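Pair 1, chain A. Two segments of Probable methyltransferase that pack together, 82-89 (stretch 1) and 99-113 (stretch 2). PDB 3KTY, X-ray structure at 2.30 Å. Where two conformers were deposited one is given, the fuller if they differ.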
# COMPACT_ATOMS: atom_id res chain seq x y z
N VAL A 82 -19.47 1.40 -16.46
CA VAL A 82 -19.13 2.00 -15.20
C VAL A 82 -19.98 3.21 -14.92
O VAL A 82 -20.09 4.09 -15.76
CB VAL A 82 -17.65 2.38 -15.17
CG1 VAL A 82 -17.35 3.17 -13.88
CG2 VAL A 82 -16.79 1.10 -15.28
N THR A 83 -20.55 3.28 -13.72
CA THR A 83 -21.35 4.44 -13.32
C THR A 83 -20.61 5.54 -12.56
O THR A 83 -21.05 6.68 -12.55
CB THR A 83 -22.65 4.03 -12.57
OG1 THR A 83 -22.32 3.27 -11.40
CG2 THR A 83 -23.54 3.21 -13.46
N LEU A 84 -19.48 5.19 -11.95
CA LEU A 84 -18.65 6.16 -11.23
C LEU A 84 -17.17 5.79 -11.39
O LEU A 84 -16.72 4.74 -10.90
CB LEU A 84 -19.03 6.23 -9.74
CG LEU A 84 -18.13 7.15 -8.91
CD1 LEU A 84 -18.16 8.59 -9.44
CD2 LEU A 84 -18.45 7.11 -7.38
N ALA A 85 -16.42 6.62 -12.09
CA ALA A 85 -15.08 6.26 -12.44
C ALA A 85 -14.13 7.31 -11.95
O ALA A 85 -14.30 8.48 -12.26
CB ALA A 85 -14.92 6.08 -13.93
N PHE A 86 -13.13 6.88 -11.19
CA PHE A 86 -12.08 7.82 -10.76
C PHE A 86 -10.83 7.73 -11.59
O PHE A 86 -10.26 6.64 -11.78
CB PHE A 86 -11.72 7.59 -9.29
CG PHE A 86 -12.82 7.90 -8.36
CD1 PHE A 86 -12.98 9.20 -7.88
CD2 PHE A 86 -13.72 6.91 -7.97
CE1 PHE A 86 -14.00 9.50 -6.98
CE2 PHE A 86 -14.75 7.19 -7.07
CZ PHE A 86 -14.90 8.49 -6.59
N ALA A 87 -10.39 8.87 -12.10
CA ALA A 87 -9.06 8.95 -12.69
C ALA A 87 -8.01 9.11 -11.57
O ALA A 87 -7.94 10.15 -10.92
CB ALA A 87 -8.98 10.11 -13.62
N LEU A 88 -7.19 8.09 -11.36
CA LEU A 88 -6.11 8.16 -10.37
C LEU A 88 -4.80 8.79 -10.88
O LEU A 88 -4.19 8.33 -11.85
CB LEU A 88 -5.84 6.76 -9.83
CG LEU A 88 -5.09 6.73 -8.50
CD1 LEU A 88 -5.45 7.96 -7.70
CD2 LEU A 88 -5.45 5.49 -7.73
N THR A 89 -4.34 9.83 -10.21
CA THR A 89 -3.13 10.51 -10.66
C THR A 89 -2.07 10.77 -9.56
O THR A 89 -2.31 10.56 -8.35
CB THR A 89 -3.48 11.85 -11.27
OG1 THR A 89 -3.79 12.76 -10.21
CG2 THR A 89 -4.69 11.72 -12.20
N PRO A 99 -7.33 18.15 -6.21
CA PRO A 99 -8.51 17.32 -6.50
C PRO A 99 -8.86 16.53 -5.25
O PRO A 99 -8.12 16.63 -4.25
CB PRO A 99 -8.02 16.37 -7.60
CG PRO A 99 -6.53 16.31 -7.43
CD PRO A 99 -6.07 17.57 -6.71
N CYS A 100 -9.95 15.77 -5.28
CA CYS A 100 -10.28 14.99 -4.10
C CYS A 100 -9.22 13.89 -3.92
O CYS A 100 -8.63 13.41 -4.88
CB CYS A 100 -11.72 14.45 -4.15
SG CYS A 100 -11.88 12.79 -4.81
N ASP A 101 -8.95 13.52 -2.68
CA ASP A 101 -7.94 12.52 -2.44
C ASP A 101 -8.56 11.15 -2.38
O ASP A 101 -9.77 11.01 -2.25
CB ASP A 101 -7.13 12.81 -1.16
CG ASP A 101 -7.96 12.76 0.13
OD1 ASP A 101 -8.92 11.95 0.28
OD2 ASP A 101 -7.61 13.53 1.04
N ILE A 102 -7.71 10.13 -2.45
CA ILE A 102 -8.15 8.75 -2.53
C ILE A 102 -9.06 8.38 -1.36
O ILE A 102 -9.86 7.48 -1.46
CB ILE A 102 -6.93 7.79 -2.59
CG1 ILE A 102 -7.38 6.36 -2.83
CG2 ILE A 102 -6.06 7.87 -1.30
CD1 ILE A 102 -7.99 6.17 -4.20
N ARG A 103 -8.91 9.07 -0.23
CA ARG A 103 -9.74 8.76 0.94
C ARG A 103 -11.18 9.31 0.77
O ARG A 103 -12.13 8.62 1.06
CB ARG A 103 -9.05 9.24 2.22
CG ARG A 103 -9.93 9.33 3.44
CD ARG A 103 -9.69 8.22 4.47
NE ARG A 103 -8.32 7.68 4.57
CZ ARG A 103 -7.56 7.70 5.67
NH1 ARG A 103 -8.01 8.30 6.77
NH2 ARG A 103 -6.37 7.11 5.66
N GLU A 104 -11.30 10.54 0.29
CA GLU A 104 -12.58 11.09 -0.16
C GLU A 104 -13.20 10.23 -1.29
O GLU A 104 -14.40 9.94 -1.30
CB GLU A 104 -12.40 12.56 -0.58
CG GLU A 104 -11.88 13.44 0.56
CD GLU A 104 -11.22 14.76 0.13
OE1 GLU A 104 -10.53 14.80 -0.91
OE2 GLU A 104 -11.37 15.76 0.86
N ALA A 105 -12.38 9.79 -2.22
CA ALA A 105 -12.87 9.08 -3.36
C ALA A 105 -13.46 7.74 -2.90
O ALA A 105 -14.57 7.35 -3.30
CB ALA A 105 -11.79 8.94 -4.42
N ALA A 106 -12.75 7.07 -2.01
CA ALA A 106 -13.26 5.84 -1.41
C ALA A 106 -14.62 6.01 -0.70
O ALA A 106 -15.52 5.20 -0.88
CB ALA A 106 -12.25 5.23 -0.47
N GLY A 107 -14.77 7.07 0.09
CA GLY A 107 -16.06 7.38 0.71
C GLY A 107 -17.22 7.58 -0.30
O GLY A 107 -18.32 7.05 -0.12
N LEU A 108 -16.95 8.35 -1.35
CA LEU A 108 -17.87 8.51 -2.49
C LEU A 108 -18.21 7.17 -3.13
O LEU A 108 -19.35 6.89 -3.39
CB LEU A 108 -17.25 9.39 -3.54
CG LEU A 108 -17.02 10.81 -3.07
CD1 LEU A 108 -16.12 11.54 -4.07
CD2 LEU A 108 -18.40 11.49 -2.92
N ALA A 109 -17.22 6.32 -3.35
CA ALA A 109 -17.51 5.01 -3.89
C ALA A 109 -18.51 4.22 -3.06
O ALA A 109 -19.39 3.56 -3.61
CB ALA A 109 -16.23 4.22 -4.07
N ARG A 110 -18.36 4.26 -1.75
CA ARG A 110 -19.20 3.50 -0.82
C ARG A 110 -20.64 3.98 -0.92
O ARG A 110 -21.56 3.18 -0.94
CB ARG A 110 -18.71 3.69 0.63
CG ARG A 110 -19.75 3.39 1.69
CD ARG A 110 -20.02 1.92 1.72
NE ARG A 110 -21.01 1.59 2.75
CZ ARG A 110 -20.69 1.07 3.94
NH1 ARG A 110 -19.40 0.81 4.27
NH2 ARG A 110 -21.65 0.78 4.80
N ARG A 111 -20.79 5.29 -0.97
CA ARG A 111 -22.08 5.95 -1.08
C ARG A 111 -22.75 5.54 -2.39
O ARG A 111 -23.92 5.15 -2.41
CB ARG A 111 -21.84 7.47 -1.07
CG ARG A 111 -22.77 8.29 -0.20
CD ARG A 111 -22.13 9.63 0.20
NE ARG A 111 -20.99 9.43 1.10
CZ ARG A 111 -19.89 10.18 1.11
NH1 ARG A 111 -18.90 9.91 1.97
NH2 ARG A 111 -19.77 11.20 0.26
N HIS A 112 -22.00 5.62 -3.48
CA HIS A 112 -22.50 5.23 -4.78
C HIS A 112 -22.95 3.77 -4.78
O HIS A 112 -24.03 3.47 -5.22
CB HIS A 112 -21.46 5.49 -5.85
CG HIS A 112 -21.97 5.29 -7.25
ND1 HIS A 112 -22.81 6.19 -7.87
CD2 HIS A 112 -21.76 4.29 -8.15
CE1 HIS A 112 -23.10 5.75 -9.08
NE2 HIS A 112 -22.49 4.60 -9.27
N LEU A 113 -22.14 2.86 -4.27
CA LEU A 113 -22.54 1.46 -4.28
C LEU A 113 -23.74 1.17 -3.39
O LEU A 113 -24.49 0.22 -3.63
CB LEU A 113 -21.38 0.55 -3.92
CG LEU A 113 -20.22 0.67 -4.92
CD1 LEU A 113 -19.15 -0.34 -4.58
CD2 LEU A 113 -20.72 0.46 -6.35

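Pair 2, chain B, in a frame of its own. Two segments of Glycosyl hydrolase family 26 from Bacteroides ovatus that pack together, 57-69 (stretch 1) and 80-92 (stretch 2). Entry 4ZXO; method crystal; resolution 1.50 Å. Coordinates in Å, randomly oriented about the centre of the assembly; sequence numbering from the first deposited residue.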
# COMPACT_ATOMS: atom_id res chain seq x y z
N TYR B 57 -17.91 -1.84 1.06
CA TYR B 57 -16.54 -2.10 0.65
C TYR B 57 -15.55 -1.07 1.25
O TYR B 57 -15.88 0.11 1.43
CB TYR B 57 -16.41 -2.07 -0.87
CG TYR B 57 -17.07 -3.20 -1.58
CD1 TYR B 57 -16.53 -4.49 -1.52
CD2 TYR B 57 -18.24 -3.00 -2.30
CE1 TYR B 57 -17.13 -5.56 -2.23
CE2 TYR B 57 -18.85 -4.05 -2.99
CZ TYR B 57 -18.28 -5.31 -2.96
OH TYR B 57 -18.91 -6.32 -3.63
N PRO B 58 -14.30 -1.49 1.56
CA PRO B 58 -13.30 -0.54 2.05
C PRO B 58 -12.99 0.52 0.95
O PRO B 58 -13.06 0.24 -0.25
CB PRO B 58 -12.10 -1.42 2.36
CG PRO B 58 -12.26 -2.60 1.49
CD PRO B 58 -13.75 -2.85 1.42
N GLY B 59 -12.69 1.73 1.39
CA GLY B 59 -12.35 2.80 0.47
C GLY B 59 -11.08 2.52 -0.32
O GLY B 59 -10.89 3.03 -1.42
N VAL B 60 -10.18 1.72 0.25
CA VAL B 60 -8.94 1.31 -0.44
C VAL B 60 -8.85 -0.20 -0.48
O VAL B 60 -9.14 -0.88 0.52
CB VAL B 60 -7.69 1.81 0.30
CG1 VAL B 60 -6.42 1.37 -0.44
CG2 VAL B 60 -7.70 3.35 0.48
N MET B 61 -8.43 -0.73 -1.61
CA MET B 61 -8.05 -2.14 -1.69
C MET B 61 -6.65 -2.22 -2.21
O MET B 61 -6.26 -1.41 -3.07
CB MET B 61 -8.97 -2.90 -2.62
CG MET B 61 -10.35 -3.05 -2.02
SD MET B 61 -11.48 -3.85 -3.17
CE MET B 61 -13.03 -3.59 -2.28
N SER B 62 -5.85 -3.12 -1.64
CA SER B 62 -4.50 -3.31 -2.19
C SER B 62 -4.32 -4.75 -2.60
O SER B 62 -5.00 -5.67 -2.11
CB SER B 62 -3.39 -2.89 -1.17
OG SER B 62 -3.50 -3.60 0.05
N PHE B 63 -3.37 -4.95 -3.49
CA PHE B 63 -3.04 -6.26 -4.00
C PHE B 63 -1.54 -6.28 -4.24
O PHE B 63 -0.91 -5.22 -4.19
CB PHE B 63 -3.81 -6.60 -5.31
CG PHE B 63 -5.31 -6.39 -5.21
CD1 PHE B 63 -6.16 -7.40 -4.73
CD2 PHE B 63 -5.85 -5.17 -5.58
CE1 PHE B 63 -7.51 -7.18 -4.63
CE2 PHE B 63 -7.23 -4.92 -5.50
CZ PHE B 63 -8.06 -5.93 -5.01
N ASP B 64 -0.98 -7.44 -4.52
CA ASP B 64 0.49 -7.54 -4.69
C ASP B 64 0.85 -8.04 -6.05
O ASP B 64 0.18 -8.92 -6.60
CB ASP B 64 1.07 -8.44 -3.61
CG ASP B 64 2.55 -8.13 -3.33
OD1 ASP B 64 2.80 -7.30 -2.42
OD2 ASP B 64 3.45 -8.61 -4.07
N LEU B 65 1.89 -7.44 -6.62
CA LEU B 65 2.38 -7.85 -7.95
C LEU B 65 3.56 -8.83 -7.90
O LEU B 65 4.09 -9.21 -8.93
CB LEU B 65 2.75 -6.64 -8.78
CG LEU B 65 1.60 -5.69 -9.04
CD1 LEU B 65 2.06 -4.52 -9.94
CD2 LEU B 65 0.34 -6.42 -9.62
N GLY B 66 3.95 -9.28 -6.70
CA GLY B 66 5.06 -10.20 -6.59
C GLY B 66 4.88 -11.39 -7.50
O GLY B 66 3.80 -12.02 -7.52
N GLU B 67 5.95 -11.69 -8.25
CA GLU B 67 6.10 -12.76 -9.27
C GLU B 67 5.56 -12.37 -10.63
O GLU B 67 5.73 -13.13 -11.58
CB GLU B 67 5.50 -14.12 -8.81
CG GLU B 67 6.18 -14.61 -7.53
CD GLU B 67 5.83 -16.04 -7.19
OE1 GLU B 67 5.27 -16.78 -8.03
OE2 GLU B 67 6.16 -16.46 -6.08
N ILE B 68 5.01 -11.17 -10.81
CA ILE B 68 4.71 -10.75 -12.18
C ILE B 68 5.97 -10.75 -13.01
O ILE B 68 5.93 -11.05 -14.23
CB ILE B 68 3.98 -9.37 -12.23
CG1 ILE B 68 3.24 -9.22 -13.60
CG2 ILE B 68 4.98 -8.21 -11.94
CD1 ILE B 68 2.12 -8.24 -13.56
N GLU B 69 7.10 -10.48 -12.36
CA GLU B 69 8.39 -10.41 -13.05
C GLU B 69 8.80 -11.76 -13.63
O GLU B 69 9.71 -11.80 -14.50
CB GLU B 69 9.48 -9.95 -12.08
CG GLU B 69 9.64 -10.80 -10.79
CD GLU B 69 8.65 -10.47 -9.67
OE1 GLU B 69 7.67 -9.72 -9.89
OE2 GLU B 69 8.83 -11.04 -8.55
N SER B 80 -4.60 -14.86 -9.66
CA SER B 80 -4.16 -14.64 -11.02
C SER B 80 -4.10 -13.13 -11.32
O SER B 80 -4.88 -12.36 -10.79
CB SER B 80 -5.08 -15.32 -12.06
OG SER B 80 -6.37 -14.67 -12.08
N PHE B 81 -3.20 -12.75 -12.20
CA PHE B 81 -3.13 -11.37 -12.60
C PHE B 81 -4.39 -10.96 -13.34
O PHE B 81 -4.82 -9.81 -13.24
CB PHE B 81 -1.87 -11.12 -13.46
CG PHE B 81 -0.61 -11.33 -12.66
CD1 PHE B 81 -0.35 -10.51 -11.58
CD2 PHE B 81 0.27 -12.38 -12.95
CE1 PHE B 81 0.77 -10.71 -10.79
CE2 PHE B 81 1.37 -12.62 -12.16
CZ PHE B 81 1.64 -11.76 -11.06
N ALA B 82 -5.02 -11.89 -14.07
CA ALA B 82 -6.25 -11.52 -14.76
C ALA B 82 -7.37 -11.23 -13.72
O ALA B 82 -8.21 -10.32 -13.91
CB ALA B 82 -6.67 -12.61 -15.73
N HIS B 83 -7.37 -11.98 -12.61
CA HIS B 83 -8.33 -11.66 -11.51
C HIS B 83 -8.00 -10.34 -10.84
O HIS B 83 -8.91 -9.52 -10.59
CB HIS B 83 -8.35 -12.74 -10.43
CG HIS B 83 -9.32 -13.85 -10.72
ND1 HIS B 83 -9.09 -15.15 -10.34
CD2 HIS B 83 -10.59 -13.81 -11.24
CE1 HIS B 83 -10.15 -15.89 -10.64
NE2 HIS B 83 -11.06 -15.11 -11.22
N LEU B 84 -6.71 -10.09 -10.56
CA LEU B 84 -6.34 -8.78 -9.96
C LEU B 84 -6.84 -7.65 -10.85
O LEU B 84 -7.39 -6.64 -10.36
CB LEU B 84 -4.82 -8.64 -9.82
CG LEU B 84 -4.20 -9.58 -8.78
CD1 LEU B 84 -2.70 -9.30 -8.63
CD2 LEU B 84 -4.89 -9.41 -7.42
N ARG B 85 -6.65 -7.78 -12.17
CA ARG B 85 -7.14 -6.70 -13.04
C ARG B 85 -8.65 -6.51 -12.94
O ARG B 85 -9.14 -5.40 -12.83
CB ARG B 85 -6.75 -6.95 -14.49
CG ARG B 85 -7.31 -5.93 -15.42
CD ARG B 85 -6.91 -6.29 -16.83
NE ARG B 85 -5.48 -6.53 -17.02
CZ ARG B 85 -4.91 -7.72 -17.22
NH1 ARG B 85 -5.66 -8.81 -17.28
NH2 ARG B 85 -3.57 -7.80 -17.37
N GLU B 86 -9.41 -7.59 -12.86
CA GLU B 86 -10.85 -7.48 -12.64
C GLU B 86 -11.20 -6.78 -11.34
O GLU B 86 -12.05 -5.90 -11.32
CB GLU B 86 -11.49 -8.86 -12.60
CG GLU B 86 -11.76 -9.49 -13.87
CD GLU B 86 -12.60 -10.76 -13.68
OE1 GLU B 86 -12.60 -11.33 -12.56
OE2 GLU B 86 -13.30 -11.17 -14.61
N TYR B 87 -10.51 -7.16 -10.26
CA TYR B 87 -10.85 -6.59 -8.96
C TYR B 87 -10.53 -5.12 -8.95
O TYR B 87 -11.24 -4.31 -8.31
CB TYR B 87 -10.12 -7.27 -7.80
CG TYR B 87 -10.31 -8.76 -7.78
CD1 TYR B 87 -11.48 -9.36 -8.27
CD2 TYR B 87 -9.29 -9.61 -7.27
CE1 TYR B 87 -11.62 -10.76 -8.27
CE2 TYR B 87 -9.44 -11.00 -7.27
CZ TYR B 87 -10.60 -11.56 -7.74
OH TYR B 87 -10.76 -12.92 -7.73
N ILE B 88 -9.42 -4.77 -9.62
CA ILE B 88 -9.03 -3.36 -9.70
C ILE B 88 -10.06 -2.54 -10.49
O ILE B 88 -10.46 -1.44 -10.05
CB ILE B 88 -7.61 -3.25 -10.30
CG1 ILE B 88 -6.61 -3.77 -9.25
CG2 ILE B 88 -7.24 -1.79 -10.70
CD1 ILE B 88 -5.23 -4.11 -9.82
N ILE B 89 -10.47 -3.05 -11.65
CA ILE B 89 -11.49 -2.38 -12.45
C ILE B 89 -12.78 -2.20 -11.65
O ILE B 89 -13.40 -1.13 -11.70
CB ILE B 89 -11.69 -3.18 -13.73
CG1 ILE B 89 -10.49 -2.94 -14.63
CG2 ILE B 89 -12.90 -2.74 -14.50
CD1 ILE B 89 -10.41 -3.94 -15.74
N GLU B 90 -13.18 -3.23 -10.91
CA GLU B 90 -14.40 -3.14 -10.12
C GLU B 90 -14.31 -2.16 -8.96
O GLU B 90 -15.29 -1.47 -8.65
CB GLU B 90 -14.79 -4.53 -9.60
CG GLU B 90 -15.09 -5.45 -10.76
CD GLU B 90 -15.30 -6.90 -10.37
OE1 GLU B 90 -15.36 -7.26 -9.18
OE2 GLU B 90 -15.40 -7.72 -11.30
N GLN B 91 -13.13 -2.06 -8.33
CA GLN B 91 -12.97 -1.12 -7.24
C GLN B 91 -13.01 0.29 -7.79
O GLN B 91 -13.63 1.17 -7.18
CB GLN B 91 -11.67 -1.42 -6.47
CG GLN B 91 -11.29 -0.36 -5.38
CD GLN B 91 -12.21 -0.40 -4.16
OE1 GLN B 91 -13.33 -0.94 -4.19
NE2 GLN B 91 -11.73 0.17 -3.06
N TYR B 92 -12.36 0.53 -8.93
CA TYR B 92 -12.43 1.86 -9.50
C TYR B 92 -13.88 2.21 -9.87
O TYR B 92 -14.35 3.33 -9.62
CB TYR B 92 -11.56 1.93 -10.75
CG TYR B 92 -11.55 3.30 -11.40
CD1 TYR B 92 -10.72 4.30 -10.92
CD2 TYR B 92 -12.38 3.59 -12.48
CE1 TYR B 92 -10.69 5.54 -11.50
CE2 TYR B 92 -12.38 4.87 -13.09
CZ TYR B 92 -11.52 5.84 -12.59
OH TYR B 92 -11.50 7.10 -13.16

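A strand laid antiparallel against a helix is a common unit of protein architecture, and two examples from different proteins illustrate how one backbone arrangement accommodates different side chains. In pair 1, strand 84-89 runs against helix 102-113 at an angle of 169°, the axes approaching to 10.0 Å; in pair 2, strand 60-64 and helix 81-92 meet at 167° and 9.7 Å. Fourteen central residues superpose with an RMSD of 0.9 Å. The buried surface is nevertheless unequal, 384 Å² in pair 1 and 547 Å² in pair 2.

The fixed point is a phenylalanine. Phe A86 matches Phe B63, both point toward the helix with chi1 in the m well, and both rings settle among the same three helix positions. The first of these is Ala A105 in pair 1 and Leu B84 in pair 2, whose CA atoms fall within 0.3 Å of each other. With the small alanine the ring lies close: Ala A105 CB lies 3.4 Å from Phe A86 CE1, over the ring face in a CH-pi contact. In pair 2 the leucine reaches out instead, bringing Leu B84 CD2 to 3.6 Å from Phe B63 CD1, obliquely to the ring. At the next position, Leu A108 matches Tyr B87, and in each case the CB atom makes the closest approach: Leu A108 CB lies 4.0 Å from Phe A86 CZ at the ring edge, and Tyr B87 CB 3.7 Å from Phe B63 CZ. At the third, Ala A109 CB stands 4.5 Å from Phe A86 CE2, whereas the longer Ile B88 brings CG1 to 4.0 Å from Phe B63 CE2.

Toward the start of the helix, Leu A88 matches Leu B65 and Ile A102 matches Phe B81. Pair 1 makes a modest aliphatic contact here, Leu A88 CD2 to Ile A102 CD1 at 4.4 Å. In pair 2, Leu B65 CD2 lies 4.3 Å from Leu B84 CD1, while the aromatic ring of Phe B81 extends under the type II turn from Leu B65 to Ile B68. Ile B68 CG1 sits over the face of the Phe B81 ring, 4.0 Å from its centroid. Just before each helix, Asp A101 and Ser B80 match as N-caps.

Farther along the helix, the chemistry differs most plainly. His A112 and Gln B91 match, with side-chain centres only 0.7 Å apart, and each forms a hydrogen bond to the other stretch. His A112 NE2 pairs with Thr A83 OG1 at 2.5 Å, while Leu A84 CB covers a face of the His A112 imidazole, 3.8 Å from its centroid. Val B60, the match of Thr A83, points away from the helix. Gln B91 NE2 instead donates to the backbone Pro B58 O at 3.1 Å, and Met B61, the match of Leu A84, brings CE to 3.3 Å from Gln B91 OE1. The general point is that a shared backbone arrangement brings the same positions face to face, yet side chains of different size and chemistry can use them with different partners.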